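Local coordinates for beta-glucosidase (Pseudoalteromonas sp., PDB 3F95), which probably hydrolyses beta-glucosidic bonds as an exo-1,3/1,4-beta-glucanase, of which this chain is the extra C-terminal beta-sandwich domain, at residues 4-12 with 166-174; 84-95 with 129-139. One frame throughout, in Å; residues are numbered along the deposited sequence. Where two conformers were deposited one is given.

Contact 1 (4-12 with 166-174); sequences SDSHPLFVR and ADVALTIKP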
loop_
_atom_site.group_PDB
_atom_site.type_symbol
_atom_site.label_atom_id
_atom_site.label_comp_id
_atom_site.label_asym_id
_atom_site.label_seq_id
_atom_site.Cartn_x
_atom_site.Cartn_y
_atom_site.Cartn_z
ATOM N N SER A 4 4.756 -20.693 3.811
ATOM C CA SER A 4 3.760 -21.493 3.052
ATOM C C SER A 4 2.388 -20.815 3.069
ATOM O O SER A 4 1.583 -21.024 2.165
ATOM C CB SER A 4 3.659 -22.904 3.643
ATOM O OG SER A 4 2.896 -22.893 4.842
ATOM N N ASP A 5 2.134 -20.021 4.105
ATOM C CA ASP A 5 0.865 -19.293 4.264
ATOM C C ASP A 5 0.725 -18.066 3.354
ATOM O O ASP A 5 -0.381 -17.529 3.198
ATOM C CB ASP A 5 0.721 -18.789 5.703
ATOM C CG ASP A 5 0.073 -19.798 6.625
ATOM O OD1 ASP A 5 0.176 -19.580 7.850
ATOM O OD2 ASP A 5 -0.530 -20.785 6.146
ATOM N N SER A 6 1.843 -17.611 2.788
ATOM C CA SER A 6 1.893 -16.249 2.261
ATOM C C SER A 6 2.673 -16.095 0.962
ATOM O O SER A 6 3.523 -16.928 0.612
ATOM C CB SER A 6 2.464 -15.308 3.328
ATOM O OG SER A 6 3.850 -15.546 3.535
ATOM N N HIS A 7 2.364 -15.018 0.250
ATOM C CA HIS A 7 3.060 -14.685 -0.971
ATOM C C HIS A 7 3.584 -13.246 -0.821
ATOM O O HIS A 7 2.790 -12.300 -0.764
ATOM C CB HIS A 7 2.128 -14.809 -2.163
ATOM C CG HIS A 7 2.759 -14.399 -3.450
ATOM N ND1 HIS A 7 3.634 -15.211 -4.140
ATOM C CD2 HIS A 7 2.689 -13.241 -4.147
ATOM C CE1 HIS A 7 4.048 -14.585 -5.229
ATOM N NE2 HIS A 7 3.486 -13.388 -5.259
ATOM N N PRO A 8 4.915 -13.085 -0.686
ATOM C CA PRO A 8 5.462 -11.745 -0.461
ATOM C C PRO A 8 5.323 -10.856 -1.695
ATOM O O PRO A 8 5.458 -11.338 -2.841
ATOM C CB PRO A 8 6.947 -12.019 -0.152
ATOM C CG PRO A 8 7.214 -13.286 -0.991
ATOM C CD PRO A 8 5.984 -14.110 -0.670
ATOM N N LEU A 9 5.029 -9.572 -1.459
ATOM C CA LEU A 9 4.984 -8.582 -2.542
ATOM C C LEU A 9 6.053 -7.521 -2.356
ATOM O O LEU A 9 6.687 -7.065 -3.332
ATOM C CB LEU A 9 3.605 -7.907 -2.625
ATOM C CG LEU A 9 2.396 -8.840 -2.886
ATOM C CD1 LEU A 9 1.072 -8.069 -2.800
ATOM C CD2 LEU A 9 2.510 -9.559 -4.232
ATOM N N PHE A 10 6.204 -7.084 -1.107
ATOM C CA PHE A 10 7.321 -6.231 -0.725
ATOM C C PHE A 10 7.759 -6.566 0.684
ATOM O O PHE A 10 7.263 -5.998 1.646
ATOM C CB PHE A 10 7.031 -4.721 -0.863
ATOM C CG PHE A 10 8.200 -3.852 -0.465
ATOM C CD1 PHE A 10 9.242 -3.591 -1.372
ATOM C CD2 PHE A 10 8.288 -3.318 0.821
ATOM C CE1 PHE A 10 10.349 -2.801 -0.985
ATOM C CE2 PHE A 10 9.397 -2.546 1.215
ATOM C CZ PHE A 10 10.422 -2.288 0.309
ATOM N N VAL A 11 8.675 -7.516 0.789
ATOM C CA VAL A 11 9.237 -7.893 2.087
ATOM C C VAL A 11 10.746 -7.690 1.987
ATOM O O VAL A 11 11.506 -8.560 1.507
ATOM C CB VAL A 11 8.849 -9.352 2.560
ATOM C CG1 VAL A 11 9.379 -9.585 3.997
ATOM C CG2 VAL A 11 7.307 -9.573 2.522
ATOM N N ARG A 12 11.157 -6.513 2.450
ATOM C CA ARG A 12 12.514 -5.995 2.346
ATOM C C ARG A 12 12.915 -5.535 0.935
ATOM O O ARG A 12 13.740 -4.633 0.811
ATOM C CB ARG A 12 13.556 -6.977 2.875
ATOM C CG ARG A 12 13.320 -7.396 4.331
ATOM C CD ARG A 12 14.568 -8.102 4.885
ATOM N NE ARG A 12 15.744 -7.226 4.937
ATOM C CZ ARG A 12 16.961 -7.630 5.312
ATOM N NH1 ARG A 12 17.173 -8.904 5.702
ATOM N NH2 ARG A 12 17.962 -6.773 5.339
ATOM N N ALA A 166 5.820 -1.312 5.048
ATOM C CA ALA A 166 6.792 -2.390 5.014
ATOM C C ALA A 166 6.080 -3.737 5.007
ATOM O O ALA A 166 4.918 -3.824 5.382
ATOM C CB ALA A 166 7.708 -2.305 6.217
ATOM N N ASP A 167 6.797 -4.780 4.597
ATOM C CA ASP A 167 6.395 -6.161 4.867
ATOM C C ASP A 167 5.004 -6.457 4.303
ATOM O O ASP A 167 4.052 -6.861 5.031
ATOM C CB ASP A 167 6.436 -6.441 6.387
ATOM C CG ASP A 167 7.858 -6.486 6.972
ATOM O OD1 ASP A 167 8.883 -6.375 6.251
ATOM O OD2 ASP A 167 7.949 -6.660 8.211
ATOM N N VAL A 168 4.854 -6.223 3.003
ATOM C CA VAL A 168 3.567 -6.377 2.339
ATOM C C VAL A 168 3.484 -7.760 1.749
ATOM O O VAL A 168 4.348 -8.159 0.946
ATOM C CB VAL A 168 3.373 -5.344 1.189
ATOM C CG1 VAL A 168 1.992 -5.449 0.617
ATOM C CG2 VAL A 168 3.573 -3.924 1.713
ATOM N N ALA A 169 2.448 -8.506 2.133
ATOM C CA ALA A 169 2.305 -9.872 1.610
ATOM C C ALA A 169 0.858 -10.311 1.561
ATOM O O ALA A 169 0.047 -9.845 2.376
ATOM C CB ALA A 169 3.137 -10.856 2.466
ATOM N N LEU A 170 0.523 -11.180 0.588
ATOM C CA LEU A 170 -0.763 -11.867 0.600
ATOM C C LEU A 170 -0.641 -13.047 1.578
ATOM O O LEU A 170 0.379 -13.727 1.591
ATOM C CB LEU A 170 -1.144 -12.341 -0.806
ATOM C CG LEU A 170 -1.456 -11.262 -1.844
ATOM C CD1 LEU A 170 -1.477 -11.822 -3.258
ATOM C CD2 LEU A 170 -2.782 -10.573 -1.526
ATOM N N THR A 171 -1.666 -13.256 2.409
ATOM C CA THR A 171 -1.636 -14.325 3.393
ATOM C C THR A 171 -3.015 -14.961 3.570
ATOM O O THR A 171 -4.048 -14.309 3.381
ATOM C CB THR A 171 -1.123 -13.836 4.775
ATOM O OG1 THR A 171 -0.965 -14.971 5.637
ATOM C CG2 THR A 171 -2.116 -12.870 5.419
ATOM N N ILE A 172 -3.027 -16.235 3.957
ATOM C CA ILE A 172 -4.306 -16.901 4.195
ATOM C C ILE A 172 -4.697 -16.744 5.649
ATOM O O ILE A 172 -5.864 -16.919 5.989
ATOM C CB ILE A 172 -4.327 -18.390 3.746
ATOM C CG1 ILE A 172 -3.291 -19.218 4.511
ATOM C CG2 ILE A 172 -4.107 -18.454 2.250
ATOM C CD1 ILE A 172 -3.320 -20.701 4.196
ATOM N N LYS A 173 -3.704 -16.419 6.479
ATOM C CA LYS A 173 -3.925 -16.107 7.891
ATOM C C LYS A 173 -3.093 -14.921 8.397
ATOM O O LYS A 173 -1.842 -14.959 8.375
ATOM C CB LYS A 173 -3.691 -17.333 8.797
ATOM C CG LYS A 173 -2.262 -17.848 8.850
ATOM C CD LYS A 173 -1.825 -18.053 10.300
ATOM C CE LYS A 173 -2.775 -18.977 11.038
ATOM N NZ LYS A 173 -2.630 -18.917 12.538
ATOM N N PRO A 174 -3.797 -13.895 8.901
ATOM C CA PRO A 174 -3.242 -12.700 9.515
ATOM C C PRO A 174 -2.305 -13.051 10.676
ATOM O O PRO A 174 -2.597 -13.968 11.466
ATOM C CB PRO A 174 -4.484 -11.957 10.019
ATOM C CG PRO A 174 -5.594 -12.928 10.000
ATOM C CD PRO A 174 -5.268 -13.880 8.907
HETATM O O HOH W 1 9.572 -4.877 4.166
#
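L9 and F10 both face V168 across an antiparallel strand pair, a classic beta bulge in one sheet of this beta-sandwich domain. V168 O accepts from both backbone nitrogens, 2.9 Å from L9 N and 3.0 Å from F10 N, while V168 N returns a bond to F10 O. The bulge shifts the register by one residue, and D167, with positive phi, adds a G1 bulge on the other strand. Before it the pairing is regular: H7 and L170 exchange two backbone bonds, and I172 N donates to D5 O.

L9, at the corner of the chain, is buried; its CG lies beside the backbone N (chi1 -60°), which carries CD1 to within 4.2 Å of L170 CG as the two leucines slant past each other. L88 of strand 87-94 and M107 of the second sheet also touch L9, and W20 meets the F10 ring edge-to-face. On the outer side the methyl of A169 packs on P8 CA at 3.8 Å, and V11 CG2 rests 3.6 Å from V168 O.

Just before strand 6-8 begins and past the end of strand 161-171, the D5 carboxylate lies across two aliphatic chains: OD2 is 3.4 Å from I172 CD1, and OD1 is 3.2 Å from K173 CG. The K173 chain bends at chi2 and chi3, leaving its ammonium away from that carboxylate. D167 OD2 forms a salt bridge with K91, so the carboxylate is held at both oxygens: its OD1 accepts from a water, 2.7 Å away, that in turn takes the N-H groups of R12 and D167.

Contact 2 (84-95 with 129-139); sequences STGYLELKMRID and KSWHTLAIPLH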
loop_
_atom_site.group_PDB
_atom_site.type_symbol
_atom_site.label_atom_id
_atom_site.label_comp_id
_atom_site.label_asym_id
_atom_site.label_seq_id
_atom_site.Cartn_x
_atom_site.Cartn_y
_atom_site.Cartn_z
ATOM N N SER A 84 -8.434 -16.285 -2.197
ATOM C CA SER A 84 -9.812 -15.818 -2.423
ATOM C C SER A 84 -10.543 -15.404 -1.140
ATOM O O SER A 84 -11.353 -14.480 -1.156
ATOM C CB SER A 84 -10.630 -16.849 -3.211
ATOM O OG SER A 84 -10.910 -17.983 -2.413
ATOM N N THR A 85 -10.258 -16.078 -0.033
ATOM C CA THR A 85 -10.750 -15.640 1.278
ATOM C C THR A 85 -9.609 -15.231 2.207
ATOM O O THR A 85 -9.712 -15.369 3.430
ATOM C CB THR A 85 -11.619 -16.723 1.991
ATOM O OG1 THR A 85 -11.006 -18.012 1.841
ATOM C CG2 THR A 85 -13.012 -16.772 1.391
ATOM N N GLY A 86 -8.531 -14.725 1.613
ATOM C CA GLY A 86 -7.335 -14.338 2.354
ATOM C C GLY A 86 -7.251 -12.840 2.613
ATOM O O GLY A 86 -8.265 -12.121 2.621
ATOM N N TYR A 87 -6.021 -12.377 2.812
ATOM C CA TYR A 87 -5.748 -11.038 3.293
ATOM C C TYR A 87 -4.569 -10.454 2.556
ATOM O O TYR A 87 -3.626 -11.175 2.200
ATOM C CB TYR A 87 -5.335 -11.068 4.771
ATOM C CG TYR A 87 -6.405 -11.612 5.663
ATOM C CD1 TYR A 87 -7.226 -10.751 6.381
ATOM C CD2 TYR A 87 -6.606 -12.998 5.783
ATOM C CE1 TYR A 87 -8.232 -11.238 7.184
ATOM C CE2 TYR A 87 -7.624 -13.501 6.593
ATOM C CZ TYR A 87 -8.419 -12.608 7.292
ATOM O OH TYR A 87 -9.423 -13.081 8.105
ATOM N N LEU A 88 -4.595 -9.144 2.367
ATOM C CA LEU A 88 -3.338 -8.440 2.141
ATOM C C LEU A 88 -2.873 -7.970 3.516
ATOM O O LEU A 88 -3.623 -7.295 4.221
ATOM C CB LEU A 88 -3.523 -7.249 1.184
ATOM C CG LEU A 88 -2.216 -6.485 0.874
ATOM C CD1 LEU A 88 -1.359 -7.316 -0.093
ATOM C CD2 LEU A 88 -2.471 -5.085 0.303
ATOM N N GLU A 89 -1.658 -8.345 3.897
ATOM C CA GLU A 89 -1.074 -7.867 5.143
ATOM C C GLU A 89 0.065 -6.904 4.865
ATOM O O GLU A 89 0.850 -7.107 3.935
ATOM C CB GLU A 89 -0.584 -9.024 6.025
ATOM C CG GLU A 89 0.074 -8.550 7.328
ATOM C CD GLU A 89 0.769 -9.662 8.122
ATOM O OE1 GLU A 89 0.058 -10.499 8.692
ATOM O OE2 GLU A 89 2.022 -9.674 8.204
ATOM N N LEU A 90 0.153 -5.849 5.671
ATOM C CA LEU A 90 1.259 -4.909 5.542
ATOM C C LEU A 90 1.513 -4.251 6.885
ATOM O O LEU A 90 0.642 -4.254 7.745
ATOM C CB LEU A 90 0.951 -3.834 4.481
ATOM C CG LEU A 90 -0.169 -2.807 4.790
ATOM C CD1 LEU A 90 -0.059 -1.555 3.892
ATOM C CD2 LEU A 90 -1.527 -3.398 4.645
ATOM N N LYS A 91 2.706 -3.715 7.084
ATOM C CA LYS A 91 2.919 -2.829 8.220
ATOM C C LYS A 91 2.847 -1.387 7.703
ATOM O O LYS A 91 3.327 -1.087 6.604
ATOM C CB LYS A 91 4.259 -3.117 8.901
ATOM C CG LYS A 91 4.342 -4.572 9.441
ATOM C CD LYS A 91 5.675 -4.845 10.129
ATOM C CE LYS A 91 5.712 -6.286 10.705
ATOM N NZ LYS A 91 5.667 -7.280 9.586
ATOM N N MET A 92 2.206 -0.521 8.473
ATOM C CA MET A 92 2.078 0.896 8.088
ATOM C C MET A 92 2.295 1.768 9.315
ATOM O O MET A 92 1.939 1.364 10.439
ATOM C CB MET A 92 0.701 1.146 7.487
ATOM C CG MET A 92 0.470 2.589 7.005
ATOM S SD MET A 92 -1.183 2.919 6.422
ATOM C CE MET A 92 -1.153 2.034 4.863
ATOM N N ARG A 93 2.885 2.952 9.116
ATOM C CA ARG A 93 2.968 3.975 10.148
ATOM C C ARG A 93 2.478 5.269 9.492
ATOM O O ARG A 93 2.970 5.641 8.416
ATOM C CB ARG A 93 4.422 4.137 10.595
ATOM C CG ARG A 93 4.666 5.265 11.586
ATOM C CD ARG A 93 6.146 5.354 11.965
ATOM N NE ARG A 93 6.934 5.764 10.795
ATOM C CZ ARG A 93 8.261 5.741 10.701
ATOM N NH1 ARG A 93 9.011 5.320 11.714
ATOM N NH2 ARG A 93 8.845 6.142 9.574
ATOM N N ILE A 94 1.514 5.947 10.097
ATOM C CA ILE A 94 1.048 7.209 9.518
ATOM C C ILE A 94 1.598 8.322 10.390
ATOM O O ILE A 94 1.083 8.561 11.485
ATOM C CB ILE A 94 -0.487 7.261 9.417
ATOM C CG1 ILE A 94 -0.987 6.072 8.566
ATOM C CG2 ILE A 94 -0.970 8.640 8.827
ATOM C CD1 ILE A 94 -2.524 6.059 8.421
ATOM N N ASP A 95 2.664 8.971 9.924
ATOM C CA ASP A 95 3.269 10.044 10.724
ATOM C C ASP A 95 2.625 11.413 10.534
ATOM O O ASP A 95 2.706 12.266 11.412
ATOM C CB ASP A 95 4.772 10.096 10.538
ATOM C CG ASP A 95 5.154 10.311 9.107
ATOM O OD1 ASP A 95 4.843 9.436 8.268
ATOM O OD2 ASP A 95 5.777 11.348 8.821
ATOM N N LYS A 129 0.872 7.360 15.601
ATOM C CA LYS A 129 1.994 7.541 14.663
ATOM C C LYS A 129 3.067 6.464 14.839
ATOM O O LYS A 129 4.244 6.688 14.543
ATOM C CB LYS A 129 2.609 8.948 14.787
ATOM C CG LYS A 129 1.611 10.076 14.538
ATOM C CD LYS A 129 2.267 11.440 14.613
ATOM C CE LYS A 129 1.264 12.551 14.326
ATOM N NZ LYS A 129 0.262 12.670 15.434
ATOM N N SER A 130 2.651 5.296 15.318
ATOM C CA SER A 130 3.527 4.149 15.475
ATOM C C SER A 130 3.252 3.159 14.358
ATOM O O SER A 130 2.224 3.240 13.693
ATOM C CB SER A 130 3.281 3.444 16.817
ATOM O OG SER A 130 3.327 4.364 17.890
ATOM N N TRP A 131 4.165 2.215 14.178
ATOM C CA TRP A 131 3.948 1.112 13.246
ATOM C C TRP A 131 2.845 0.208 13.762
ATOM O O TRP A 131 2.759 -0.024 14.999
ATOM C CB TRP A 131 5.212 0.274 13.065
ATOM C CG TRP A 131 6.253 0.937 12.221
ATOM C CD1 TRP A 131 7.333 1.662 12.652
ATOM C CD2 TRP A 131 6.319 0.913 10.784
ATOM N NE1 TRP A 131 8.076 2.104 11.556
ATOM C CE2 TRP A 131 7.476 1.651 10.403
ATOM C CE3 TRP A 131 5.509 0.343 9.782
ATOM C CZ2 TRP A 131 7.856 1.823 9.046
ATOM C CZ3 TRP A 131 5.883 0.526 8.423
ATOM C CH2 TRP A 131 7.044 1.260 8.081
ATOM N N HIS A 132 2.006 -0.278 12.842
ATOM C CA HIS A 132 0.997 -1.324 13.106
ATOM C C HIS A 132 0.948 -2.320 11.960
ATOM O O HIS A 132 1.124 -1.951 10.789
ATOM C CB HIS A 132 -0.395 -0.735 13.291
ATOM C CG HIS A 132 -0.438 0.300 14.368
ATOM N ND1 HIS A 132 -0.494 -0.029 15.705
ATOM C CD2 HIS A 132 -0.356 1.648 14.312
ATOM C CE1 HIS A 132 -0.468 1.079 16.427
ATOM N NE2 HIS A 132 -0.381 2.112 15.607
ATOM N N THR A 133 0.726 -3.582 12.293
ATOM C CA THR A 133 0.523 -4.596 11.283
ATOM C C THR A 133 -0.973 -4.667 10.966
ATOM O O THR A 133 -1.801 -4.954 11.842
ATOM C CB THR A 133 1.027 -5.972 11.753
ATOM O OG1 THR A 133 2.388 -5.846 12.150
ATOM C CG2 THR A 133 0.931 -6.976 10.625
ATOM N N LEU A 134 -1.311 -4.383 9.710
ATOM C CA LEU A 134 -2.707 -4.344 9.269
ATOM C C LEU A 134 -3.001 -5.567 8.397
ATOM O O LEU A 134 -2.235 -5.871 7.456
ATOM C CB LEU A 134 -2.967 -3.048 8.479
ATOM C CG LEU A 134 -2.680 -1.707 9.164
ATOM C CD1 LEU A 134 -2.980 -0.540 8.195
ATOM C CD2 LEU A 134 -3.542 -1.577 10.471
ATOM N N ALA A 135 -4.067 -6.297 8.727
ATOM C CA ALA A 135 -4.523 -7.413 7.905
ATOM C C ALA A 135 -5.822 -7.020 7.201
ATOM O O ALA A 135 -6.792 -6.619 7.832
ATOM C CB ALA A 135 -4.681 -8.727 8.740
ATOM N N ILE A 136 -5.812 -7.066 5.874
ATOM C CA ILE A 136 -6.960 -6.582 5.108
ATOM C C ILE A 136 -7.681 -7.720 4.386
ATOM O O ILE A 136 -7.194 -8.217 3.365
ATOM C CB ILE A 136 -6.561 -5.469 4.095
ATOM C CG1 ILE A 136 -5.871 -4.320 4.845
ATOM C CG2 ILE A 136 -7.796 -4.991 3.362
ATOM C CD1 ILE A 136 -5.156 -3.309 3.954
ATOM N N PRO A 137 -8.842 -8.141 4.920
ATOM C CA PRO A 137 -9.541 -9.247 4.258
ATOM C C PRO A 137 -9.892 -8.820 2.840
ATOM O O PRO A 137 -10.356 -7.695 2.625
ATOM C CB PRO A 137 -10.792 -9.469 5.103
ATOM C CG PRO A 137 -10.869 -8.285 6.071
ATOM C CD PRO A 137 -9.527 -7.641 6.127
ATOM N N LEU A 138 -9.621 -9.694 1.880
ATOM C CA LEU A 138 -9.827 -9.344 0.469
ATOM C C LEU A 138 -11.293 -9.411 0.059
ATOM O O LEU A 138 -11.721 -8.751 -0.893
ATOM C CB LEU A 138 -8.953 -10.222 -0.437
ATOM C CG LEU A 138 -7.434 -10.062 -0.217
ATOM C CD1 LEU A 138 -6.636 -10.935 -1.177
ATOM C CD2 LEU A 138 -6.991 -8.588 -0.330
ATOM N N HIS A 139 -12.070 -10.199 0.786
ATOM C CA HIS A 139 -13.468 -10.345 0.419
ATOM C C HIS A 139 -14.448 -10.074 1.554
ATOM O O HIS A 139 -14.320 -10.609 2.649
ATOM C CB HIS A 139 -13.692 -11.687 -0.249
ATOM C CG HIS A 139 -13.022 -11.793 -1.588
ATOM N ND1 HIS A 139 -11.747 -12.294 -1.745
ATOM C CD2 HIS A 139 -13.435 -11.427 -2.824
ATOM C CE1 HIS A 139 -11.412 -12.258 -3.020
ATOM N NE2 HIS A 139 -12.417 -11.737 -3.697
HETATM O O HOH W 2 -10.864 -12.355 2.105
HETATM O O HOH W 3 0.467 5.050 12.634
#
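Strands 87-94 and 132-137 run antiparallel, their axes 4.4 Å apart at closest and 164° between their directions. L88 with I136, L90 with L134 and M92 with H132 are hydrogen-bonded pairs, each exchanging two backbone bonds; the CA-H groups of Y87, E89 and K91, in the non-hydrogen-bonded pairs, approach opposing carbonyls. L134 N meets L90 O almost head-on. L138 N extends the pairing to G86 O, and at the far end a water links I94 N to S130 O.

On the inner face L90 CD2 packs against I136 CD1 at 3.7 Å, M92 CB touches L134 CD1, and L138 CD2 reaches L88 CB. M107 and L104 of strand 102-108 press on this layer, which thus joins the two sheets of the beta-sandwich, a fold consistent with the galactose-binding-like family. On the other face the Y87 ring passes P137 obliquely, its CE1 3.7 Å from P137 CB, and P174 adds to this cluster. K91 and T133 point the same way side by side, with K91 CG 3.6 Å from T133 OG1; the lysine's ammonium is engaged by D167.

The W131 indole receives R93 on one face: R93 CB stands 3.9 Å from the centroid of the five-membered ring, a CH-pi contact. With CG anti to the backbone N (chi1 175°) and a bend at chi3, the arginine chain then folds along W131 NE1, its guanidinium inclined 42° to the indole. Replacing W131 by an alanine would probably leave the R93 chain without its supporting face and free to swing. Beyond it, the K129 chain, bent only at its last torsion, runs past the carbonyls of I94 and D95, its CE 3.3 Å from D95 O.

Overall arrangement
From the N terminus, segment 4-12 pairs with strand 161-171 late in the chain, so contact 1 closes a loop of 153 residues spanning nearly the whole domain. Inside that loop, contact 2 closes a much shorter one: the chain leaves strand 87-94, passes through strands 102-108 and 113-118 and the short helix 123-126, and returns as strand 132-137. The contacts are therefore nested, not crossed. Their centres lie 10 Å apart in one sheet, where strands 161-171 and 87-94 are neighbours, giving the order 6-8, 161-171, 87-94, 132-137. A probable hydrogen bond from E89 N to A169 O joins the two middle strands, and P174 packs on A135.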